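Local coordinates for protein anabena Tic22 (Anabaena sp., PDB 4EV1) that probably acts as a chaperone in protein transport, as a thylakoid-associated cyanobacterial member of the Tic22-like family, at residues 167-172 with 182-187; 138-141 with 146-149; 2-7 with 87-92. All blocks are in the same frame, centred on the assembly; numbering follows the deposited sequence. Where two conformers were deposited one is given.

Contact 1: 167-172 with 182-187; sequences DAQGLL and ADIQVL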
loop_
_atom_site.group_PDB
_atom_site.type_symbol
_atom_site.label_atom_id
_atom_site.label_comp_id
_atom_site.label_asym_id
_atom_site.label_seq_id
_atom_site.Cartn_x
_atom_site.Cartn_y
_atom_site.Cartn_z
ATOM N N ASP A 167 -3.675 -11.481 -8.455
ATOM C CA ASP A 167 -4.843 -11.851 -7.662
ATOM C C ASP A 167 -6.134 -11.356 -8.340
ATOM O O ASP A 167 -7.135 -12.047 -8.297
ATOM C CB ASP A 167 -4.799 -11.259 -6.251
ATOM C CG ASP A 167 -3.778 -11.932 -5.362
ATOM O OD1 ASP A 167 -3.722 -13.186 -5.308
ATOM O OD2 ASP A 167 -3.032 -11.194 -4.725
ATOM N N ALA A 168 -6.118 -10.155 -8.920
ATOM C CA ALA A 168 -7.293 -9.666 -9.680
ATOM C C ALA A 168 -7.507 -10.511 -10.939
ATOM O O ALA A 168 -8.660 -10.787 -11.302
ATOM C CB ALA A 168 -7.164 -8.210 -10.053
ATOM N N GLN A 169 -6.429 -10.923 -11.610
ATOM C CA GLN A 169 -6.575 -11.729 -12.841
ATOM C C GLN A 169 -7.228 -13.055 -12.501
ATOM O O GLN A 169 -8.004 -13.605 -13.301
ATOM C CB GLN A 169 -5.233 -11.966 -13.554
ATOM C CG GLN A 169 -4.920 -10.986 -14.710
ATOM C CD GLN A 169 -5.722 -11.259 -15.998
ATOM O OE1 GLN A 169 -6.191 -10.322 -16.657
ATOM N NE2 GLN A 169 -5.883 -12.532 -16.351
ATOM N N GLY A 170 -6.922 -13.561 -11.309
ATOM C CA GLY A 170 -7.541 -14.782 -10.811
ATOM C C GLY A 170 -9.045 -14.670 -10.718
ATOM O O GLY A 170 -9.751 -15.530 -11.229
ATOM N N LEU A 171 -9.538 -13.613 -10.066
ATOM C CA LEU A 171 -10.986 -13.354 -9.960
ATOM C C LEU A 171 -11.633 -13.064 -11.311
ATOM O O LEU A 171 -12.715 -13.571 -11.602
ATOM C CB LEU A 171 -11.269 -12.183 -9.016
ATOM C CG LEU A 171 -12.749 -11.827 -8.746
ATOM C CD1 LEU A 171 -13.548 -12.984 -8.161
ATOM C CD2 LEU A 171 -12.800 -10.637 -7.797
ATOM N N LEU A 172 -10.953 -12.275 -12.146
ATOM C CA LEU A 172 -11.411 -12.043 -13.515
ATOM C C LEU A 172 -11.733 -13.377 -14.202
ATOM O O LEU A 172 -12.843 -13.571 -14.708
ATOM C CB LEU A 172 -10.366 -11.285 -14.327
ATOM C CG LEU A 172 -10.763 -10.991 -15.772
ATOM C CD1 LEU A 172 -12.127 -10.336 -15.794
ATOM C CD2 LEU A 172 -9.713 -10.133 -16.446
ATOM N N ALA A 182 -16.185 -8.721 -18.688
ATOM C CA ALA A 182 -15.518 -8.416 -17.397
ATOM C C ALA A 182 -14.084 -7.903 -17.581
ATOM O O ALA A 182 -13.373 -8.302 -18.498
ATOM C CB ALA A 182 -15.545 -9.625 -16.465
ATOM N N ASP A 183 -13.665 -6.980 -16.716
ATOM C CA ASP A 183 -12.312 -6.466 -16.793
ATOM C C ASP A 183 -11.769 -6.084 -15.426
ATOM O O ASP A 183 -12.486 -6.142 -14.416
ATOM C CB ASP A 183 -12.234 -5.283 -17.755
ATOM C CG ASP A 183 -12.769 -4.003 -17.167
ATOM O OD1 ASP A 183 -13.521 -4.043 -16.176
ATOM O OD2 ASP A 183 -12.441 -2.927 -17.706
ATOM N N ILE A 184 -10.499 -5.695 -15.420
ATOM C CA ILE A 184 -9.859 -5.192 -14.208
ATOM C C ILE A 184 -9.691 -3.683 -14.341
ATOM O O ILE A 184 -9.063 -3.231 -15.284
ATOM C CB ILE A 184 -8.476 -5.824 -14.009
ATOM C CG1 ILE A 184 -8.581 -7.351 -14.006
ATOM C CG2 ILE A 184 -7.849 -5.299 -12.688
ATOM C CD1 ILE A 184 -7.220 -8.085 -13.939
ATOM N N GLN A 185 -10.235 -2.916 -13.393
ATOM C CA GLN A 185 -9.976 -1.478 -13.298
ATOM C C GLN A 185 -8.711 -1.167 -12.489
ATOM O O GLN A 185 -8.494 -1.706 -11.394
ATOM C CB GLN A 185 -11.136 -0.753 -12.625
ATOM C CG GLN A 185 -11.117 0.753 -12.801
ATOM C CD GLN A 185 -12.189 1.465 -12.003
ATOM O OE1 GLN A 185 -12.817 0.886 -11.126
ATOM N NE2 GLN A 185 -12.410 2.738 -12.312
ATOM N N VAL A 186 -7.895 -0.271 -13.039
ATOM C CA VAL A 186 -6.748 0.241 -12.318
ATOM C C VAL A 186 -7.168 1.411 -11.415
ATOM O O VAL A 186 -7.784 2.395 -11.863
ATOM C CB VAL A 186 -5.632 0.661 -13.252
ATOM C CG1 VAL A 186 -4.452 1.167 -12.433
ATOM C CG2 VAL A 186 -5.238 -0.518 -14.071
ATOM N N LEU A 187 -6.883 1.257 -10.126
ATOM C CA LEU A 187 -7.132 2.281 -9.124
ATOM C C LEU A 187 -5.786 2.616 -8.475
ATOM O O LEU A 187 -4.770 2.026 -8.799
ATOM C CB LEU A 187 -8.098 1.767 -8.053
ATOM C CG LEU A 187 -9.490 1.332 -8.544
ATOM C CD1 LEU A 187 -10.182 0.447 -7.524
ATOM C CD2 LEU A 187 -10.346 2.564 -8.899
#
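Ile-184 and Leu-172 meet with their branches crossing obliquely, the isobutyl end of the helical residue lying against the side chain of the strand residue. CD2 of Leu-172 touches CG1 of Ile-184 at 3.9 Å. Its other methyl, CD1, reaches the residue just before the strand, resting on CB of Ala-182 at 3.6 Å. Because chi1 of Leu-172 is -180°, its CG stands opposite the backbone N, and the two methyls fork over neighbouring parts of 182-187. A branched, flexible leucine suits this place, since one side chain serves two partners at different positions of 182-187.

Ile-184 is almost fully extended along CG1, chi2 175°, which carries CD1 to the helix, where it ends beside the turn at Ala-168 and Gln-169. There CD1 lies 3.9 Å from CB of Ala-168, while CG2 of Ile-184 comes within 4.0 Å of the same CB. The small alanine lets the helix approach both branches of the isoleucine closely. In one of its two conformers Gln-169 crosses CD1 of Ile-184 at about a right angle, a contact at the exposed border that is therefore doubtful. No hydrogen bond joins 167-172 to 182-187. Cutting Leu-172 back to an alanine removes both methyls and is likely to open a gap beside Ala-182 and lose the helix's cover of CG1 of Ile-184.

Helix 165-175 thus packs on strand 183-188, their short segments running roughly antiparallel, at 148°, with axes 8.5 Å apart. The strand pairs with the antiparallel strand 134-139, whose Phe-136 touches both Ala-168 and Ile-184. Phe-162 of strand 156-162 also meets Ala-168, and Leu-119 of helix 110-121 meets Ile-184.

Contact 2: 138-141 with 146-149; sequences VRFA and YVPI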
loop_
_atom_site.group_PDB
_atom_site.type_symbol
_atom_site.label_atom_id
_atom_site.label_comp_id
_atom_site.label_asym_id
_atom_site.label_seq_id
_atom_site.Cartn_x
_atom_site.Cartn_y
_atom_site.Cartn_z
ATOM N N VAL A 138 -11.940 -5.942 -9.983
ATOM C CA VAL A 138 -12.620 -6.626 -11.072
ATOM C C VAL A 138 -14.032 -6.091 -11.251
ATOM O O VAL A 138 -14.751 -5.905 -10.279
ATOM C CB VAL A 138 -12.645 -8.127 -10.835
ATOM C CG1 VAL A 138 -13.509 -8.867 -11.909
ATOM C CG2 VAL A 138 -11.211 -8.618 -10.831
ATOM N N ARG A 139 -14.409 -5.840 -12.498
ATOM C CA ARG A 139 -15.745 -5.315 -12.787
ATOM C C ARG A 139 -16.423 -6.251 -13.731
ATOM O O ARG A 139 -15.761 -6.901 -14.541
ATOM C CB ARG A 139 -15.673 -3.949 -13.447
ATOM C CG ARG A 139 -14.899 -2.903 -12.681
ATOM C CD ARG A 139 -15.013 -1.575 -13.382
ATOM N NE ARG A 139 -14.180 -1.497 -14.574
ATOM C CZ ARG A 139 -13.849 -0.362 -15.188
ATOM N NH1 ARG A 139 -14.277 0.811 -14.732
ATOM N NH2 ARG A 139 -13.070 -0.404 -16.264
ATOM N N PHE A 140 -17.743 -6.315 -13.630
ATOM C CA PHE A 140 -18.549 -7.094 -14.571
ATOM C C PHE A 140 -18.356 -6.605 -16.032
ATOM O O PHE A 140 -18.364 -7.410 -16.979
ATOM C CB PHE A 140 -20.030 -7.041 -14.171
ATOM C CG PHE A 140 -20.354 -7.803 -12.902
ATOM C CD1 PHE A 140 -20.315 -9.197 -12.884
ATOM C CD2 PHE A 140 -20.675 -7.143 -11.742
ATOM C CE1 PHE A 140 -20.575 -9.904 -11.713
ATOM C CE2 PHE A 140 -20.946 -7.847 -10.572
ATOM C CZ PHE A 140 -20.906 -9.217 -10.558
ATOM N N ALA A 141 -18.194 -5.294 -16.193
ATOM C CA ALA A 141 -17.897 -4.671 -17.484
ATOM C C ALA A 141 -17.450 -3.245 -17.194
ATOM O O ALA A 141 -17.741 -2.734 -16.119
ATOM C CB ALA A 141 -19.146 -4.677 -18.412
ATOM N N TYR A 146 -18.670 -3.415 -9.382
ATOM C CA TYR A 146 -17.564 -4.217 -8.878
ATOM C C TYR A 146 -18.103 -5.573 -8.456
ATOM O O TYR A 146 -19.141 -5.640 -7.798
ATOM C CB TYR A 146 -16.884 -3.515 -7.698
ATOM C CG TYR A 146 -16.353 -2.225 -8.160
ATOM C CD1 TYR A 146 -15.188 -2.183 -8.884
ATOM C CD2 TYR A 146 -17.059 -1.047 -7.970
ATOM C CE1 TYR A 146 -14.705 -1.004 -9.378
ATOM C CE2 TYR A 146 -16.587 0.146 -8.478
ATOM C CZ TYR A 146 -15.415 0.158 -9.186
ATOM O OH TYR A 146 -14.918 1.323 -9.695
ATOM N N VAL A 147 -17.382 -6.627 -8.845
ATOM C CA VAL A 147 -17.726 -8.000 -8.522
ATOM C C VAL A 147 -17.403 -8.273 -7.057
ATOM O O VAL A 147 -16.266 -8.065 -6.631
ATOM C CB VAL A 147 -16.923 -9.034 -9.400
ATOM C CG1 VAL A 147 -17.194 -10.460 -8.940
ATOM C CG2 VAL A 147 -17.253 -8.883 -10.862
ATOM N N PRO A 148 -18.409 -8.703 -6.279
ATOM C CA PRO A 148 -18.188 -9.131 -4.897
ATOM C C PRO A 148 -17.748 -10.586 -4.789
ATOM O O PRO A 148 -17.878 -11.354 -5.755
ATOM C CB PRO A 148 -19.551 -8.935 -4.226
ATOM C CG PRO A 148 -20.515 -8.499 -5.318
ATOM C CD PRO A 148 -19.844 -8.705 -6.625
ATOM N N ILE A 149 -17.197 -10.948 -3.635
ATOM C CA ILE A 149 -16.862 -12.343 -3.347
ATOM C C ILE A 149 -17.474 -12.764 -2.017
ATOM O O ILE A 149 -17.735 -11.936 -1.143
ATOM C CB ILE A 149 -15.327 -12.637 -3.354
ATOM C CG1 ILE A 149 -14.562 -11.657 -2.458
ATOM C CG2 ILE A 149 -14.783 -12.564 -4.765
ATOM C CD1 ILE A 149 -13.120 -12.090 -2.140
HETATM O O HOH W 1 -14.400 -6.467 -7.436
#
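The Phe-140 ring carries a methyl of Val-147 squarely over one face: CG2 sits 3.5 Å from the ring centroid and 8° off the normal, a CH-pi contact. CG1 of Val-147 is anti to the backbone N, which puts CG2 anti to the carbonyl carbon, facing the ring. Pro-148 reaches the same ring obliquely, its CD 4.1 Å from CZ of Phe-140, and His-179 adds a second ring, inclined to the first.

Tyr-146 lies alongside Arg-139, both side chains pointing the same way, with the guanidinium and phenol planes 24° apart. The contact is made by the aliphatic part of the arginine, CG of Arg-139 coming 3.8 Å from CE1 of Tyr-146 on an oblique approach. The long arginine suits this place because its methylenes pack on the ring while its charged end goes further, to a salt bridge with Asp-183; the tyrosine hydroxyl likewise bonds Gln-185. CG1 of Val-138 meets CG2 of Val-147 at 3.9 Å, so that this one methyl of Val-147 serves both a valine and the phenylalanine.

The backbones are joined by one straight hydrogen bond, from Val-147 N to Val-138 O, 3.1 Å long with an angle of 171° at the hydrogen. CA of Tyr-146 adds a CA-H...O contact to that carbonyl. A water donates to the same Val-138 O at 2.9 Å and also to Val-147 O, so the carbonyl receives two full hydrogen bonds and the water bridges the chains.

This is the mouth of a short loop leaving strand 134-139: Arg-139 and Tyr-146 form a single isolated beta bridge, after which the chain departs toward strand 149-151 and no extended hairpin develops.

Contact 3: 2-7 with 87-92; sequences LSEQQI and VIYQQL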
loop_
_atom_site.group_PDB
_atom_site.type_symbol
_atom_site.label_atom_id
_atom_site.label_comp_id
_atom_site.label_asym_id
_atom_site.label_seq_id
_atom_site.Cartn_x
_atom_site.Cartn_y
_atom_site.Cartn_z
ATOM N N LEU A 2 -17.790 6.168 6.568
ATOM C CA LEU A 2 -16.860 5.372 7.352
ATOM C C LEU A 2 -16.123 6.277 8.333
ATOM O O LEU A 2 -15.671 7.371 7.974
ATOM C CB LEU A 2 -15.867 4.620 6.447
ATOM C CG LEU A 2 -16.484 3.639 5.452
ATOM C CD1 LEU A 2 -15.454 3.129 4.452
ATOM C CD2 LEU A 2 -17.130 2.476 6.189
ATOM N N SER A 3 -15.998 5.813 9.569
ATOM C CA SER A 3 -15.254 6.533 10.588
ATOM C C SER A 3 -13.756 6.424 10.305
ATOM O O SER A 3 -13.348 5.573 9.509
ATOM C CB SER A 3 -15.548 5.951 11.962
ATOM O OG SER A 3 -14.923 4.690 12.140
ATOM N N GLU A 4 -12.963 7.290 10.933
ATOM C CA GLU A 4 -11.501 7.168 10.924
ATOM C C GLU A 4 -11.006 5.814 11.481
ATOM O O GLU A 4 -10.006 5.268 10.990
ATOM C CB GLU A 4 -10.846 8.322 11.702
ATOM C CG GLU A 4 -10.735 9.655 10.913
ATOM C CD GLU A 4 -9.715 9.604 9.740
ATOM O OE1 GLU A 4 -8.602 10.160 9.891
ATOM O OE2 GLU A 4 -10.024 9.025 8.665
ATOM N N GLN A 5 -11.691 5.270 12.492
ATOM C CA GLN A 5 -11.323 3.958 12.993
ATOM C C GLN A 5 -11.673 2.855 11.986
ATOM O O GLN A 5 -10.899 1.913 11.805
ATOM C CB GLN A 5 -11.945 3.660 14.363
ATOM C CG GLN A 5 -11.535 2.286 14.925
ATOM C CD GLN A 5 -10.019 2.132 15.133
ATOM O OE1 GLN A 5 -9.299 3.109 15.444
ATOM N NE2 GLN A 5 -9.524 0.898 14.956
ATOM N N GLN A 6 -12.812 2.969 11.324
ATOM C CA GLN A 6 -13.164 2.003 10.290
ATOM C C GLN A 6 -12.188 2.021 9.113
ATOM O O GLN A 6 -11.846 0.968 8.598
ATOM C CB GLN A 6 -14.578 2.246 9.773
ATOM C CG GLN A 6 -15.638 1.853 10.799
ATOM C CD GLN A 6 -17.042 2.292 10.389
ATOM O OE1 GLN A 6 -17.256 3.433 9.983
ATOM N NE2 GLN A 6 -17.998 1.378 10.498
ATOM N N ILE A 7 -11.803 3.214 8.657
ATOM C CA ILE A 7 -10.844 3.375 7.573
ATOM C C ILE A 7 -9.488 2.775 7.995
ATOM O O ILE A 7 -8.897 2.014 7.235
ATOM C CB ILE A 7 -10.693 4.862 7.146
ATOM C CG1 ILE A 7 -11.998 5.362 6.524
ATOM C CG2 ILE A 7 -9.583 5.041 6.172
ATOM C CD1 ILE A 7 -11.931 6.790 5.975
ATOM N N VAL A 87 -1.920 2.127 10.669
ATOM C CA VAL A 87 -1.118 2.773 11.692
ATOM C C VAL A 87 -0.351 3.964 11.122
ATOM O O VAL A 87 -0.304 5.032 11.713
ATOM C CB VAL A 87 -0.130 1.774 12.317
ATOM C CG1 VAL A 87 0.785 2.461 13.318
ATOM C CG2 VAL A 87 -0.918 0.621 13.008
ATOM N N ILE A 88 0.258 3.784 9.960
ATOM C CA ILE A 88 0.902 4.881 9.267
ATOM C C ILE A 88 -0.085 5.975 8.872
ATOM O O ILE A 88 0.196 7.154 9.081
ATOM C CB ILE A 88 1.693 4.351 8.038
ATOM C CG1 ILE A 88 2.823 3.420 8.505
ATOM C CG2 ILE A 88 2.282 5.515 7.230
ATOM C CD1 ILE A 88 3.593 2.790 7.360
ATOM N N TYR A 89 -1.207 5.601 8.271
ATOM C CA TYR A 89 -2.283 6.542 7.941
ATOM C C TYR A 89 -2.664 7.384 9.192
ATOM O O TYR A 89 -2.619 8.620 9.180
ATOM C CB TYR A 89 -3.521 5.766 7.467
ATOM C CG TYR A 89 -4.764 6.632 7.258
ATOM C CD1 TYR A 89 -4.821 7.552 6.231
ATOM C CD2 TYR A 89 -5.862 6.523 8.112
ATOM C CE1 TYR A 89 -5.965 8.359 6.041
ATOM C CE2 TYR A 89 -6.988 7.302 7.948
ATOM C CZ TYR A 89 -7.053 8.208 6.899
ATOM O OH TYR A 89 -8.190 8.976 6.746
ATOM N N GLN A 90 -2.978 6.688 10.279
ATOM C CA GLN A 90 -3.377 7.340 11.524
ATOM C C GLN A 90 -2.306 8.267 12.052
ATOM O O GLN A 90 -2.578 9.416 12.408
ATOM C CB GLN A 90 -3.763 6.266 12.558
ATOM C CG GLN A 90 -4.177 6.824 13.910
ATOM C CD GLN A 90 -4.437 5.721 14.897
ATOM O OE1 GLN A 90 -3.503 5.066 15.400
ATOM N NE2 GLN A 90 -5.700 5.485 15.168
ATOM N N GLN A 91 -1.064 7.805 12.039
ATOM C CA GLN A 91 0.024 8.635 12.485
ATOM C C GLN A 91 0.119 9.928 11.646
ATOM O O GLN A 91 0.309 11.033 12.189
ATOM C CB GLN A 91 1.335 7.876 12.460
ATOM C CG GLN A 91 2.480 8.742 12.913
ATOM C CD GLN A 91 3.772 8.022 13.124
ATOM O OE1 GLN A 91 3.820 6.951 13.725
ATOM N NE2 GLN A 91 4.852 8.627 12.643
ATOM N N LEU A 92 -0.002 9.803 10.333
ATOM C CA LEU A 92 0.064 10.989 9.462
ATOM C C LEU A 92 -1.095 11.951 9.768
ATOM O O LEU A 92 -0.889 13.164 9.784
ATOM C CB LEU A 92 0.110 10.616 7.979
ATOM C CG LEU A 92 1.409 9.975 7.492
ATOM C CD1 LEU A 92 1.201 9.331 6.099
ATOM C CD2 LEU A 92 2.538 11.031 7.476
HETATM O O HOH W 2 -7.087 3.075 16.621
#
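Tyr-89 meets CG2 of Ile-7 with the CE2 side of its ring, the methyl approaching obliquely to within 3.9 Å of CE2. This is a helix-to-helix contact within the Tic22 fold, between the first turn of helix 4-11 and helix 85-94. With its CG opposite the backbone N, chi1 173°, the tyrosine stretches across the gap from its own helix. That length suits a place where the backbones stay well apart, the nearest CA atoms being 8.1 Å from each other in Glu-4 and Gln-90.

At the outer end of the ring the phenol OH donates to Glu-4 OE2 over 2.7 Å, reaching the syn lone pair of the carboxylate. OE2 lies at the edge of the ring, in its plane, whereas the carboxylate itself is turned 76° from that plane. Glu-4 gets there by bending its chain at chi2, and its other oxygen, OE1, is held by Gln-93. The same OH is also bonded to Gln-197, so a polar atom on a buried residue is gripped from two helices. Leu-193 of helix 189-198 touches both Ile-7 and Tyr-89, making this a junction of three helices where the three side chains meet.

Farther along, Gln-5 and Gln-90 are too far apart for direct bonding and meet through water. It takes a hydrogen from Gln-90 NE2, 3.1 Å away, and gives one to Gln-5 OE1, though this second bond is unusually short and so less certain; Gln-5 NE2 is bonded to Glu-9 of its own helix.

The helix that presents Glu-4 and Ile-7 is started by a capping box: Ser-3 OG accepts from Gln-6 N, and in return Ser-3 N donates to Gln-6 OE1 at 2.7 Å, nearly straight at 172° and on a lone pair in the carbonyl plane.

From the N terminus, contact 3 comes first: 2-7 meets 87-92, and the 79 residues between them, with several strands and helices, form a large loop brought back to the start of the chain. Contact 2 then closes a loop of only four residues after strand 134-139, and contact 1 joins helix 165-175 to strand 183-188 across nine. The three follow in series, and none crosses or encloses another. Contacts 1 and 2, centred about 8 Å apart, share the sheet of strands 134-139 and 183-188 and touch directly, Ala-182 packing on the backbone O of Arg-139. Contact 3 stands apart, its centre about 26 Å from both of theirs, and ties the N-terminal helix to helix 85-94.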